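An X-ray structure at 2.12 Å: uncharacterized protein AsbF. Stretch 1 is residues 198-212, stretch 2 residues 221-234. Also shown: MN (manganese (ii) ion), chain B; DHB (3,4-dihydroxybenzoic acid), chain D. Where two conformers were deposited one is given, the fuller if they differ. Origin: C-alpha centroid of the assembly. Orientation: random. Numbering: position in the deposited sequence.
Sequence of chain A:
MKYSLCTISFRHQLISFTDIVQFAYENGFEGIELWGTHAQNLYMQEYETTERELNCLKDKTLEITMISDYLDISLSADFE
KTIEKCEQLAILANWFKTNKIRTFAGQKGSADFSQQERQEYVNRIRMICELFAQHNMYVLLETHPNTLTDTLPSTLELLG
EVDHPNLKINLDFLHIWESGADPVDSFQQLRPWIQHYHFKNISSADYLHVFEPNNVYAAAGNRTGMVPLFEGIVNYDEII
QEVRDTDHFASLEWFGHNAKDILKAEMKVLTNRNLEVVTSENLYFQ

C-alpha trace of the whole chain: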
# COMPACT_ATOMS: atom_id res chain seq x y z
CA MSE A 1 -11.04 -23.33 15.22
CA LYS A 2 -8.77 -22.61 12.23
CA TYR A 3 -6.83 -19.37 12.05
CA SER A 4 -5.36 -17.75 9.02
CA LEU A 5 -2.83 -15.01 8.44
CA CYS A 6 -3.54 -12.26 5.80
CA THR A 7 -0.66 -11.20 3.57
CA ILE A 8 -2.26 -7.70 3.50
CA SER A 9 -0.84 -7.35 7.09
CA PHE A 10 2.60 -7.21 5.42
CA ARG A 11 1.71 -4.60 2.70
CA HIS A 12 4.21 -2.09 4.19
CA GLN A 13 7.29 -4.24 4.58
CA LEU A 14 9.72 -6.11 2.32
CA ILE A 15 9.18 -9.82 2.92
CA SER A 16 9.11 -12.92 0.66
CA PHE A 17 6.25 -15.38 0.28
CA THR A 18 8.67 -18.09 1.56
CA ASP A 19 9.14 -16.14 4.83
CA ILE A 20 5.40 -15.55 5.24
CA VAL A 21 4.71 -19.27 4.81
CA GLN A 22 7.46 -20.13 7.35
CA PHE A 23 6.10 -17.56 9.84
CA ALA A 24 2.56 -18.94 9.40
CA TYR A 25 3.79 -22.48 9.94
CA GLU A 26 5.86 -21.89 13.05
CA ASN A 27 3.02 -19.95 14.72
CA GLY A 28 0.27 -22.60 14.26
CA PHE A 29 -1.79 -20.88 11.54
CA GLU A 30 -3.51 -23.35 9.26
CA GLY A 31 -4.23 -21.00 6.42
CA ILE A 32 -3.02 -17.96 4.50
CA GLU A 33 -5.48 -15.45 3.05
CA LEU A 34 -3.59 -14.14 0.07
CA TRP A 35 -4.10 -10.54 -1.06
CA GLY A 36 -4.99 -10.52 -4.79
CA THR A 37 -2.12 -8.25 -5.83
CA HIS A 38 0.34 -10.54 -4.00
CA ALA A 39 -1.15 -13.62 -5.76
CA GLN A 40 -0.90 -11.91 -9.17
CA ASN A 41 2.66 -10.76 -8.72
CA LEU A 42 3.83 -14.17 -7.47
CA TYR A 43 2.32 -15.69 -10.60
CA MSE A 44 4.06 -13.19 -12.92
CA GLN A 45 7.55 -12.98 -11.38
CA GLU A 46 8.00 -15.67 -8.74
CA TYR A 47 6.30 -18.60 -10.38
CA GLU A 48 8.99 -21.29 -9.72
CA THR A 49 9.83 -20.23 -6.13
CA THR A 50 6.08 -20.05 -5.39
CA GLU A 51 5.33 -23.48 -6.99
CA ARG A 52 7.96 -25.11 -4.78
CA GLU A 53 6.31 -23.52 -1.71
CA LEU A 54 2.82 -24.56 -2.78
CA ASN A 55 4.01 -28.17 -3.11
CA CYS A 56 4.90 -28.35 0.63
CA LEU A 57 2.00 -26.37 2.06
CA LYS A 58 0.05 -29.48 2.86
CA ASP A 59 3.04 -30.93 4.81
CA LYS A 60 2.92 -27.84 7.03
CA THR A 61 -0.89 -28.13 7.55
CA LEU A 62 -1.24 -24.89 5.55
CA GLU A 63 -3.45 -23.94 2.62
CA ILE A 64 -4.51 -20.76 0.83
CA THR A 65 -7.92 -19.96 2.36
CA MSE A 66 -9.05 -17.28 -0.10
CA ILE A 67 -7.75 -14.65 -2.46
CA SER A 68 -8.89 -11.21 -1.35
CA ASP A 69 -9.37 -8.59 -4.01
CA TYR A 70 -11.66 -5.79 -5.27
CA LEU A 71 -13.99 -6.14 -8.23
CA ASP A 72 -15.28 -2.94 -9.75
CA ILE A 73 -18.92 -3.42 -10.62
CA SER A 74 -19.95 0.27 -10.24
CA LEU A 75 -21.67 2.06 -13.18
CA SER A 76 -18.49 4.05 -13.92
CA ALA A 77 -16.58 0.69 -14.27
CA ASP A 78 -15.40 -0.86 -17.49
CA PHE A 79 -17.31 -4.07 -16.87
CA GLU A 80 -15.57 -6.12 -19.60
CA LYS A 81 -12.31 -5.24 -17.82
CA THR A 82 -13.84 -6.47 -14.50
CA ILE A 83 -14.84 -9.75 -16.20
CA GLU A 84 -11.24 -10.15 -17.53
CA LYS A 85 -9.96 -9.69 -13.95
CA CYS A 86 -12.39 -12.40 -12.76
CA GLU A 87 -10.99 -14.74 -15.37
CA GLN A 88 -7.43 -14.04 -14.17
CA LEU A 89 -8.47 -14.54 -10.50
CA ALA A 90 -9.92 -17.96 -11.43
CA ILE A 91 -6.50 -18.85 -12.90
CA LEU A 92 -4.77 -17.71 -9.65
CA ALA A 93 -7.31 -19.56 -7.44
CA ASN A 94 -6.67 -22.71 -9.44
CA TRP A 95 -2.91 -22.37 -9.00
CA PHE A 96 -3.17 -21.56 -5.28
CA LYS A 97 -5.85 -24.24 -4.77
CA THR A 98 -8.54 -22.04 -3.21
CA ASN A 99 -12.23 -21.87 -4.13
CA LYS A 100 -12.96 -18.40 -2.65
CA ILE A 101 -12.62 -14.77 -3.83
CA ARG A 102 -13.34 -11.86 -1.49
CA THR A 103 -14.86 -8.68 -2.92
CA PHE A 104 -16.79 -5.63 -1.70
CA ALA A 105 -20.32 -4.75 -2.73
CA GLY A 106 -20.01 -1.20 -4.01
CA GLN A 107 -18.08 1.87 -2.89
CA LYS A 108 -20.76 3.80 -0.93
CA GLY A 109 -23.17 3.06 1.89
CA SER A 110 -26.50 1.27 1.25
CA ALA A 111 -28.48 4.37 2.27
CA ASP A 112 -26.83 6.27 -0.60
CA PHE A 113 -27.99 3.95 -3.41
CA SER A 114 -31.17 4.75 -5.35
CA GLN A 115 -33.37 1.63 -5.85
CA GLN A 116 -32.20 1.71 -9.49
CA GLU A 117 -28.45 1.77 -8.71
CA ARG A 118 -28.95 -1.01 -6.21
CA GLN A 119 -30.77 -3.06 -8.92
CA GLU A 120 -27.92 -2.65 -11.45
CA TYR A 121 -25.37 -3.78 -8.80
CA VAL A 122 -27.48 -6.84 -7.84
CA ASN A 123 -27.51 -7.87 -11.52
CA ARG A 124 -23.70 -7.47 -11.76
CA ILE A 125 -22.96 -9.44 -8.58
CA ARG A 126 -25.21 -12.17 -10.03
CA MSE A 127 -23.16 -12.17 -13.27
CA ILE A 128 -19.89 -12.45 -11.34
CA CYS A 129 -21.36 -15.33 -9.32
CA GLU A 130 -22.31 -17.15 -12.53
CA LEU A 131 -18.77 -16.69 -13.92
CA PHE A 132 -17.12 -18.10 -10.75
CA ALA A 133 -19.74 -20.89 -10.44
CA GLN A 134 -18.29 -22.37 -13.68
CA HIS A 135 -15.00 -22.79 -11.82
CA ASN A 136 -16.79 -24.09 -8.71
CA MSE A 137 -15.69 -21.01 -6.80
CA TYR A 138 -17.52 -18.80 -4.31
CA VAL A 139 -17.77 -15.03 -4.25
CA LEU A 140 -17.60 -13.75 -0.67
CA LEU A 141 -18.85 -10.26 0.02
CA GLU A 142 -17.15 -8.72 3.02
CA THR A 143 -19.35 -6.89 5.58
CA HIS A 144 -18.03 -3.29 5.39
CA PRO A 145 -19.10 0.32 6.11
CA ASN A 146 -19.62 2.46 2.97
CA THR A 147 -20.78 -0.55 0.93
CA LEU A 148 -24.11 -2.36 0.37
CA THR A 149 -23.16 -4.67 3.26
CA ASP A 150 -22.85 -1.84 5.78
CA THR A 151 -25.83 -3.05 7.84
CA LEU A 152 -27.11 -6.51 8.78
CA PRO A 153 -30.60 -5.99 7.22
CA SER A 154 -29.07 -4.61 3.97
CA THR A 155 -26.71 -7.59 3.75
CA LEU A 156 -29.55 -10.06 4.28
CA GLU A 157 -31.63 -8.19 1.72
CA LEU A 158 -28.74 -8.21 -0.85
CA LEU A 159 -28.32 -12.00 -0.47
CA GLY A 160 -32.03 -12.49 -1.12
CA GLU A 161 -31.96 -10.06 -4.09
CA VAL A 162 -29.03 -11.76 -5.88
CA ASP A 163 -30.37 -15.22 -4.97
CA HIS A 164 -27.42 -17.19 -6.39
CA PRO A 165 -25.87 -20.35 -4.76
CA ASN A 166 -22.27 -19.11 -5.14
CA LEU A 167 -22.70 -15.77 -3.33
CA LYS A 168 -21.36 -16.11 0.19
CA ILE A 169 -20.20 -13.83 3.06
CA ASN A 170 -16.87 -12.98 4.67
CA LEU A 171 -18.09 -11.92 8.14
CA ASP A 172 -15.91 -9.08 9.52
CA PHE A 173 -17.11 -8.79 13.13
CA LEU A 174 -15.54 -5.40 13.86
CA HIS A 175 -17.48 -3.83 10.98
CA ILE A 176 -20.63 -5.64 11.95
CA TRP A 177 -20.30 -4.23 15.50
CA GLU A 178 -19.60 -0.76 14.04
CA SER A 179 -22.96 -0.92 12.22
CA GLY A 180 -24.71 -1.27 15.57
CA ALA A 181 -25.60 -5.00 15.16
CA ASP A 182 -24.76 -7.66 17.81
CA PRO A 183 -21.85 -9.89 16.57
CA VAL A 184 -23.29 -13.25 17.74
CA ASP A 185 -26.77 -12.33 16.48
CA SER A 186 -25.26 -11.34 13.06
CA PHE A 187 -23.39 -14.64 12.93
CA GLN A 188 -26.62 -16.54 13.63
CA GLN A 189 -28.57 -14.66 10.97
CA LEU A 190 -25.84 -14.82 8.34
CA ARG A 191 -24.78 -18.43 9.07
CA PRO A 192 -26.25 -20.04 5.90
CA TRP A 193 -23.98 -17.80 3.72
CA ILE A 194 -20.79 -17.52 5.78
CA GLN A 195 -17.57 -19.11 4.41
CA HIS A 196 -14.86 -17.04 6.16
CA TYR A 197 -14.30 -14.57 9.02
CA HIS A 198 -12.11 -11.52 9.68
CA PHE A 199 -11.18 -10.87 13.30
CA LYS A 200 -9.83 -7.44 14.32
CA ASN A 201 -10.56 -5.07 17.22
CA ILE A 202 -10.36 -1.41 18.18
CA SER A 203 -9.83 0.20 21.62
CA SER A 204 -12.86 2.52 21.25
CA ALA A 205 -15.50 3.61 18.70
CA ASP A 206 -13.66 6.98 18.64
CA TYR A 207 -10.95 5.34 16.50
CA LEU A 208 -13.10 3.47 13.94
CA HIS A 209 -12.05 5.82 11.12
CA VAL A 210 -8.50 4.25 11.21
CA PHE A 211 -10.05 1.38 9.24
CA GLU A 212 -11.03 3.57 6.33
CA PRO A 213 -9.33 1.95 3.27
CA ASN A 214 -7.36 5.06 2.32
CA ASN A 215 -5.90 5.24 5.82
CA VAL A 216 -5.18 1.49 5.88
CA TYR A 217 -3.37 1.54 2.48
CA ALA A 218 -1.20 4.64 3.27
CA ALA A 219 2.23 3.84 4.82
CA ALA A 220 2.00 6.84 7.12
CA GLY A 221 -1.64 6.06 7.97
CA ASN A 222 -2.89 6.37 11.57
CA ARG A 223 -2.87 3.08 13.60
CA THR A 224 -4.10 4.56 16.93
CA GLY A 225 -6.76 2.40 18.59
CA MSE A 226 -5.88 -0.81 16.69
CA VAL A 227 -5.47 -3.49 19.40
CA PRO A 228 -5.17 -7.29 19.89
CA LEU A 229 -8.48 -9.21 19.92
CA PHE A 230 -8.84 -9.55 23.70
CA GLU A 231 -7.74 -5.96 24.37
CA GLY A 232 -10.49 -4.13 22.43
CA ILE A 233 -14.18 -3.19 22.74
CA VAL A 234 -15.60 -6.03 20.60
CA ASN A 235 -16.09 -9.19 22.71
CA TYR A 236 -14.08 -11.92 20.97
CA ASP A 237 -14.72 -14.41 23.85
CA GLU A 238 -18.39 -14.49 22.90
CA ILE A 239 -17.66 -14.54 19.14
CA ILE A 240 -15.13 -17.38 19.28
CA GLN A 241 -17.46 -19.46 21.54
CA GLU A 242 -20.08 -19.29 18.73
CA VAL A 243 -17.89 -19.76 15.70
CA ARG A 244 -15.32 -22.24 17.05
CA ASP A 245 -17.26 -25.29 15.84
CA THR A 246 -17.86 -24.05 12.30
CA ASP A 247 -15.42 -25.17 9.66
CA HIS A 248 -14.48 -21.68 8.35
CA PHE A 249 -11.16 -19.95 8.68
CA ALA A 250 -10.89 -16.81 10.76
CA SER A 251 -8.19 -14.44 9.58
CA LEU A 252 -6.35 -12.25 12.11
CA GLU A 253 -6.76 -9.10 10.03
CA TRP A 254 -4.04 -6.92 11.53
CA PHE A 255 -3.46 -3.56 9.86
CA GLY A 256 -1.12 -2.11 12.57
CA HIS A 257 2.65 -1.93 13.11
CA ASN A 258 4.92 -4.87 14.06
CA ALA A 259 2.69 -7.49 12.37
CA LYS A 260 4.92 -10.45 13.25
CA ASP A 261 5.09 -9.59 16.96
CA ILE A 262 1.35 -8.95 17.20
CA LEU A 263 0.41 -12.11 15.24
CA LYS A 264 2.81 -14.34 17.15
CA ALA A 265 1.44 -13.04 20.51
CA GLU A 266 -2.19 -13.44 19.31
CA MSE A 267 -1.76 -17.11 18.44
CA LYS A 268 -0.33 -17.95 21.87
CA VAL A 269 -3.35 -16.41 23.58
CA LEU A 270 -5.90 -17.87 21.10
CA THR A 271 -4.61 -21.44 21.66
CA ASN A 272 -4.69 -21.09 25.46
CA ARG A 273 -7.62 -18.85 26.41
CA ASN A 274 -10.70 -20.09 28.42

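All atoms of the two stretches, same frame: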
# COMPACT_ATOMS: atom_id res chain seq x y z
N HIS A 198 -13.21 -12.43 9.34
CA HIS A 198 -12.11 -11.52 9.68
C HIS A 198 -12.28 -11.15 11.14
O HIS A 198 -13.38 -10.77 11.55
CB HIS A 198 -12.19 -10.23 8.83
CG HIS A 198 -11.55 -10.37 7.48
ND1 HIS A 198 -11.45 -9.32 6.59
CD2 HIS A 198 -10.97 -11.44 6.88
CE1 HIS A 198 -10.82 -9.74 5.50
NE2 HIS A 198 -10.52 -11.02 5.66
N PHE A 199 -11.19 -11.23 11.90
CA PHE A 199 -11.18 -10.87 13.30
C PHE A 199 -10.22 -9.68 13.48
O PHE A 199 -9.01 -9.81 13.25
CB PHE A 199 -10.59 -12.01 14.16
CG PHE A 199 -11.53 -13.19 14.43
CD1 PHE A 199 -12.77 -13.30 13.82
CD2 PHE A 199 -11.10 -14.23 15.25
CE1 PHE A 199 -13.61 -14.40 14.07
CE2 PHE A 199 -11.92 -15.34 15.51
CZ PHE A 199 -13.18 -15.42 14.92
N LYS A 200 -10.73 -8.52 13.90
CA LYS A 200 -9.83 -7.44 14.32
C LYS A 200 -10.58 -6.66 15.39
O LYS A 200 -11.80 -6.84 15.55
CB LYS A 200 -9.35 -6.56 13.13
CG LYS A 200 -10.48 -5.87 12.29
CD LYS A 200 -9.85 -4.95 11.22
CE LYS A 200 -10.91 -4.19 10.40
NZ LYS A 200 -11.78 -5.11 9.58
N ASN A 201 -9.90 -5.78 16.12
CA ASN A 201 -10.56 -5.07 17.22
C ASN A 201 -10.07 -3.64 17.29
O ASN A 201 -9.05 -3.30 16.68
CB ASN A 201 -10.32 -5.79 18.57
CG ASN A 201 -11.52 -5.66 19.51
OD1 ASN A 201 -12.39 -4.79 19.32
ND2 ASN A 201 -11.59 -6.54 20.52
N ILE A 202 -10.75 -2.81 18.08
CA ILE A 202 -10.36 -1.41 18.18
C ILE A 202 -10.50 -1.06 19.66
O ILE A 202 -11.35 -1.66 20.35
CB ILE A 202 -11.26 -0.52 17.27
CG1 ILE A 202 -10.67 0.86 17.10
CG2 ILE A 202 -12.71 -0.39 17.82
CD1 ILE A 202 -9.51 0.91 16.11
N SER A 203 -9.71 -0.10 20.16
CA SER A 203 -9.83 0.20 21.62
C SER A 203 -11.12 0.95 21.96
O SER A 203 -11.63 0.85 23.07
CB SER A 203 -8.63 0.99 22.15
OG SER A 203 -8.54 2.23 21.45
N SER A 204 -11.68 1.67 20.99
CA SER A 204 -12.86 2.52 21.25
C SER A 204 -13.47 2.88 19.92
O SER A 204 -12.73 3.01 18.92
CB SER A 204 -12.41 3.80 22.01
OG SER A 204 -13.23 4.92 21.75
N ALA A 205 -14.79 3.09 19.89
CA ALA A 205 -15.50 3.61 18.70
C ALA A 205 -14.92 4.92 18.17
O ALA A 205 -15.01 5.19 16.98
CB ALA A 205 -17.04 3.77 18.97
N ASP A 206 -14.31 5.73 19.04
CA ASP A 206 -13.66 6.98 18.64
C ASP A 206 -12.61 6.79 17.52
O ASP A 206 -12.34 7.70 16.79
CB ASP A 206 -12.96 7.62 19.84
CG ASP A 206 -13.94 8.10 20.92
OD1 ASP A 206 -15.18 7.91 20.81
OD2 ASP A 206 -13.45 8.67 21.91
N TYR A 207 -12.04 5.59 17.42
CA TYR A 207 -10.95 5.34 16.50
C TYR A 207 -11.36 4.53 15.27
O TYR A 207 -10.48 4.11 14.51
CB TYR A 207 -9.78 4.65 17.23
CG TYR A 207 -9.22 5.52 18.33
CD1 TYR A 207 -8.56 6.72 18.04
CD2 TYR A 207 -9.38 5.17 19.68
CE1 TYR A 207 -8.07 7.56 19.06
CE2 TYR A 207 -8.89 6.00 20.71
CZ TYR A 207 -8.24 7.19 20.38
OH TYR A 207 -7.74 8.00 21.37
N LEU A 208 -12.66 4.32 15.08
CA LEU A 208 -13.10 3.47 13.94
C LEU A 208 -12.66 3.94 12.56
O LEU A 208 -12.51 3.11 11.68
CB LEU A 208 -14.63 3.23 13.96
CG LEU A 208 -15.08 2.18 14.98
CD1 LEU A 208 -16.59 2.35 15.22
CD2 LEU A 208 -14.76 0.76 14.55
N HIS A 209 -12.45 5.24 12.39
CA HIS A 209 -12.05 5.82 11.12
C HIS A 209 -10.64 5.33 10.70
O HIS A 209 -10.27 5.48 9.55
CB HIS A 209 -12.05 7.36 11.22
CG HIS A 209 -11.24 7.87 12.38
ND1 HIS A 209 -9.90 8.17 12.28
CD2 HIS A 209 -11.56 8.04 13.69
CE1 HIS A 209 -9.43 8.54 13.46
NE2 HIS A 209 -10.42 8.46 14.34
N VAL A 210 -9.84 4.75 11.61
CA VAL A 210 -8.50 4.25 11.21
C VAL A 210 -8.62 3.07 10.24
O VAL A 210 -7.68 2.78 9.50
CB VAL A 210 -7.55 3.89 12.39
CG1 VAL A 210 -7.28 5.12 13.26
CG2 VAL A 210 -8.10 2.64 13.21
N PHE A 211 -9.80 2.42 10.22
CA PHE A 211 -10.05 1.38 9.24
C PHE A 211 -10.54 1.84 7.87
O PHE A 211 -10.78 1.01 7.00
CB PHE A 211 -10.99 0.31 9.78
CG PHE A 211 -10.44 -0.38 10.98
CD1 PHE A 211 -9.15 -0.97 10.94
CD2 PHE A 211 -11.16 -0.43 12.15
CE1 PHE A 211 -8.63 -1.62 12.07
CE2 PHE A 211 -10.64 -1.09 13.28
CZ PHE A 211 -9.38 -1.68 13.24
N GLU A 212 -10.68 3.13 7.66
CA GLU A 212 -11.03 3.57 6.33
C GLU A 212 -9.91 3.11 5.36
O GLU A 212 -8.73 3.27 5.68
CB GLU A 212 -11.20 5.09 6.28
CG GLU A 212 -12.48 5.54 7.02
CD GLU A 212 -12.58 7.06 7.14
OE1 GLU A 212 -11.79 7.75 6.45
OE2 GLU A 212 -13.44 7.56 7.90
N GLY A 221 -0.29 6.03 7.42
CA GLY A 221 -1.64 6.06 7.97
C GLY A 221 -1.69 5.85 9.49
O GLY A 221 -0.85 5.15 10.06
N ASN A 222 -2.68 6.46 10.13
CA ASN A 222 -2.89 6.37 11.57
C ASN A 222 -3.24 4.93 12.03
O ASN A 222 -4.10 4.28 11.42
CB ASN A 222 -4.05 7.31 11.92
CG ASN A 222 -4.17 7.57 13.42
OD1 ASN A 222 -3.30 7.15 14.21
ND2 ASN A 222 -5.24 8.28 13.81
N ARG A 223 -2.56 4.43 13.06
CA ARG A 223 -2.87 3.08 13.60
C ARG A 223 -3.42 3.16 15.04
O ARG A 223 -3.71 2.13 15.64
CB ARG A 223 -1.64 2.15 13.56
CG ARG A 223 -0.93 2.08 12.16
CD ARG A 223 -1.85 1.59 11.03
NE ARG A 223 -1.18 1.63 9.74
CZ ARG A 223 -1.69 2.17 8.64
NH1 ARG A 223 -2.89 2.73 8.63
NH2 ARG A 223 -0.99 2.16 7.53
N THR A 224 -3.58 4.37 15.56
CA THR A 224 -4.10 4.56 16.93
C THR A 224 -5.41 3.82 17.14
O THR A 224 -6.29 3.86 16.28
CB THR A 224 -4.33 6.06 17.23
OG1 THR A 224 -3.08 6.71 17.14
CG2 THR A 224 -4.90 6.33 18.65
N GLY A 225 -5.51 3.11 18.26
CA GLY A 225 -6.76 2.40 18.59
C GLY A 225 -6.80 0.97 18.09
O GLY A 225 -7.62 0.19 18.55
N MSE A 226 -5.94 0.60 17.13
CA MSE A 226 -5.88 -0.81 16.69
C MSE A 226 -5.25 -1.68 17.79
O MSE A 226 -4.15 -1.40 18.22
CB MSE A 226 -5.07 -0.94 15.38
CG MSE A 226 -5.65 -0.17 14.16
SE MSE A 226 -4.62 -0.63 12.60
CE MSE A 226 -5.36 0.68 11.33
N VAL A 227 -5.94 -2.73 18.23
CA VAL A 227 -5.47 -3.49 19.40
C VAL A 227 -5.69 -4.99 19.23
O VAL A 227 -6.54 -5.40 18.45
CB VAL A 227 -6.17 -3.05 20.74
CG1 VAL A 227 -5.74 -1.64 21.16
CG2 VAL A 227 -7.72 -3.19 20.65
N PRO A 228 -4.92 -5.83 19.97
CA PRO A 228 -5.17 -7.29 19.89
C PRO A 228 -6.63 -7.63 20.23
O PRO A 228 -7.33 -6.84 20.91
CB PRO A 228 -4.22 -7.87 20.96
CG PRO A 228 -3.01 -6.91 20.91
CD PRO A 228 -3.68 -5.52 20.72
N LEU A 229 -7.07 -8.81 19.79
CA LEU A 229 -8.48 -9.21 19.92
C LEU A 229 -9.06 -9.10 21.33
O LEU A 229 -10.23 -8.69 21.48
CB LEU A 229 -8.69 -10.65 19.42
CG LEU A 229 -8.37 -10.90 17.94
CD1 LEU A 229 -8.79 -12.33 17.60
CD2 LEU A 229 -9.09 -9.88 17.03
N PHE A 230 -8.30 -9.53 22.34
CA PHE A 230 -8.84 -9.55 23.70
C PHE A 230 -8.63 -8.24 24.46
O PHE A 230 -8.97 -8.13 25.61
CB PHE A 230 -8.39 -10.81 24.48
CG PHE A 230 -8.83 -12.08 23.81
CD1 PHE A 230 -10.19 -12.43 23.77
CD2 PHE A 230 -7.91 -12.86 23.10
CE1 PHE A 230 -10.62 -13.56 23.10
CE2 PHE A 230 -8.32 -14.01 22.40
CZ PHE A 230 -9.70 -14.38 22.41
N GLU A 231 -8.08 -7.24 23.76
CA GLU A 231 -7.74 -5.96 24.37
C GLU A 231 -8.62 -4.82 23.82
O GLU A 231 -8.40 -3.67 24.16
CB GLU A 231 -6.26 -5.66 24.14
CG GLU A 231 -5.33 -6.68 24.78
CD GLU A 231 -3.85 -6.37 24.60
OE1 GLU A 231 -3.49 -5.23 24.26
OE2 GLU A 231 -3.03 -7.29 24.80
N GLY A 232 -9.59 -5.14 22.98
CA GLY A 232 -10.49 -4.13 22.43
C GLY A 232 -11.94 -4.19 22.89
O GLY A 232 -12.27 -5.00 23.75
N ILE A 233 -12.79 -3.36 22.30
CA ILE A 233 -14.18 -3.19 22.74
C ILE A 233 -15.10 -4.32 22.24
O ILE A 233 -16.04 -4.69 22.93
CB ILE A 233 -14.72 -1.73 22.43
CG1 ILE A 233 -16.08 -1.45 23.06
CG2 ILE A 233 -14.74 -1.44 20.94
CD1 ILE A 233 -16.09 -1.46 24.67
N VAL A 234 -14.85 -4.87 21.06
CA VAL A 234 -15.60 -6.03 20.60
C VAL A 234 -15.23 -7.26 21.45
O VAL A 234 -14.05 -7.48 21.76
CB VAL A 234 -15.35 -6.34 19.12
CG1 VAL A 234 -16.21 -7.55 18.65
CG2 VAL A 234 -15.64 -5.11 18.28
MN MN B . -11.84 -7.08 6.74
C1 DHB D . -9.66 -3.88 3.81
C2 DHB D . -10.36 -4.71 4.67
C3 DHB D . -10.90 -4.21 5.86
O3 DHB D . -11.61 -4.96 6.76
C4 DHB D . -10.72 -2.78 6.15
O4 DHB D . -11.26 -2.33 7.31
C5 DHB D . -10.04 -1.95 5.27
C6 DHB D . -9.51 -2.52 4.10
C DHB D . -9.07 -4.47 2.53
O1 DHB D . -8.47 -3.80 1.69
O2 DHB D . -9.18 -5.78 2.31
O HOH W 1 -7.04 -6.41 16.02

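A buried polar side chain can satisfy backbone groups where regular sheet pairing gives out, and the pairing of residues 198-212 with 221-234 in AsbF is a clear example. Stretch 1 leaves a β-strand at Phe 199, runs extended through Ile 202 and then coils into a 3-10 segment from Ala 205 to Phe 211. Stretch 2 makes a type II β turn from Arg 223 to Met 226 and passes antiparallel to the first, with Ile 202 opposite Met 226 at a CA-CA distance of 4.8 Å. True sheet bonding is sparse here. Ser 203 N donates to Gly 225 O (2.7 Å), and Ile 233 N donates to Ile 202 O (3.0 Å). Where Asn 201 meets Val 227 the pairing is loose, and a water fills the gap, accepting from Asn 201 N (2.9 Å) and donating to Val 227 O (2.7 Å).

Asn 201 supplies what the backbone lacks. Its amide is buried among main-chain groups and offers both a donor and an acceptor: Asn 201 ND2 donates to Leu 229 O (2.7 Å) and to Val 234 O (2.9 Å), while Asn 201 OD1 accepts from Val 234 N (3.0 Å). Within stretch 1, Asn 201 OD1 also accepts from Ile 202 N (2.9 Å). One side chain thus ties the irregular end of stretch 2 to stretch 1. Gly 232 packs so closely against it that an ideal CB there would lie 2.3 Å from Asn 201 CG.

Gly 225 is likewise dictated by its place. Its phi of 92° suits the turn, and a CB would fall 2.5 Å from Tyr 207 CB. Before it, Asn 222 OD1 accepts from Thr 224 N (3.1 Å), bracing the approach to the turn, and Thr 224 CG2 rests over one face of the Tyr 207 ring, 3.9 Å from its centroid.

Apolar contacts complete the interface. The selenomethionine Met 226 packs its CG against Val 210 CG2 (3.8 Å) and Phe 211 CE1 (3.9 Å), and its CE lies 3.6 Å from Val 210 O. Leu 229 CD1 lies 3.8 Å from CD2 of the buried Phe 199, and Ile 202 CG2 touches Ile 233 CG2 at 3.9 Å. In all, 866 Å² is buried between the stretches.

Stretch 1 also serves the ligand site. His 198 ND1 binds the manganese at 2.3 Å, and Lys 200, whose CB points away from stretch 2, donates from NZ to O3 of 3,4-dihydroxybenzoic acid (2.8 Å), the same oxygen that coordinates the metal.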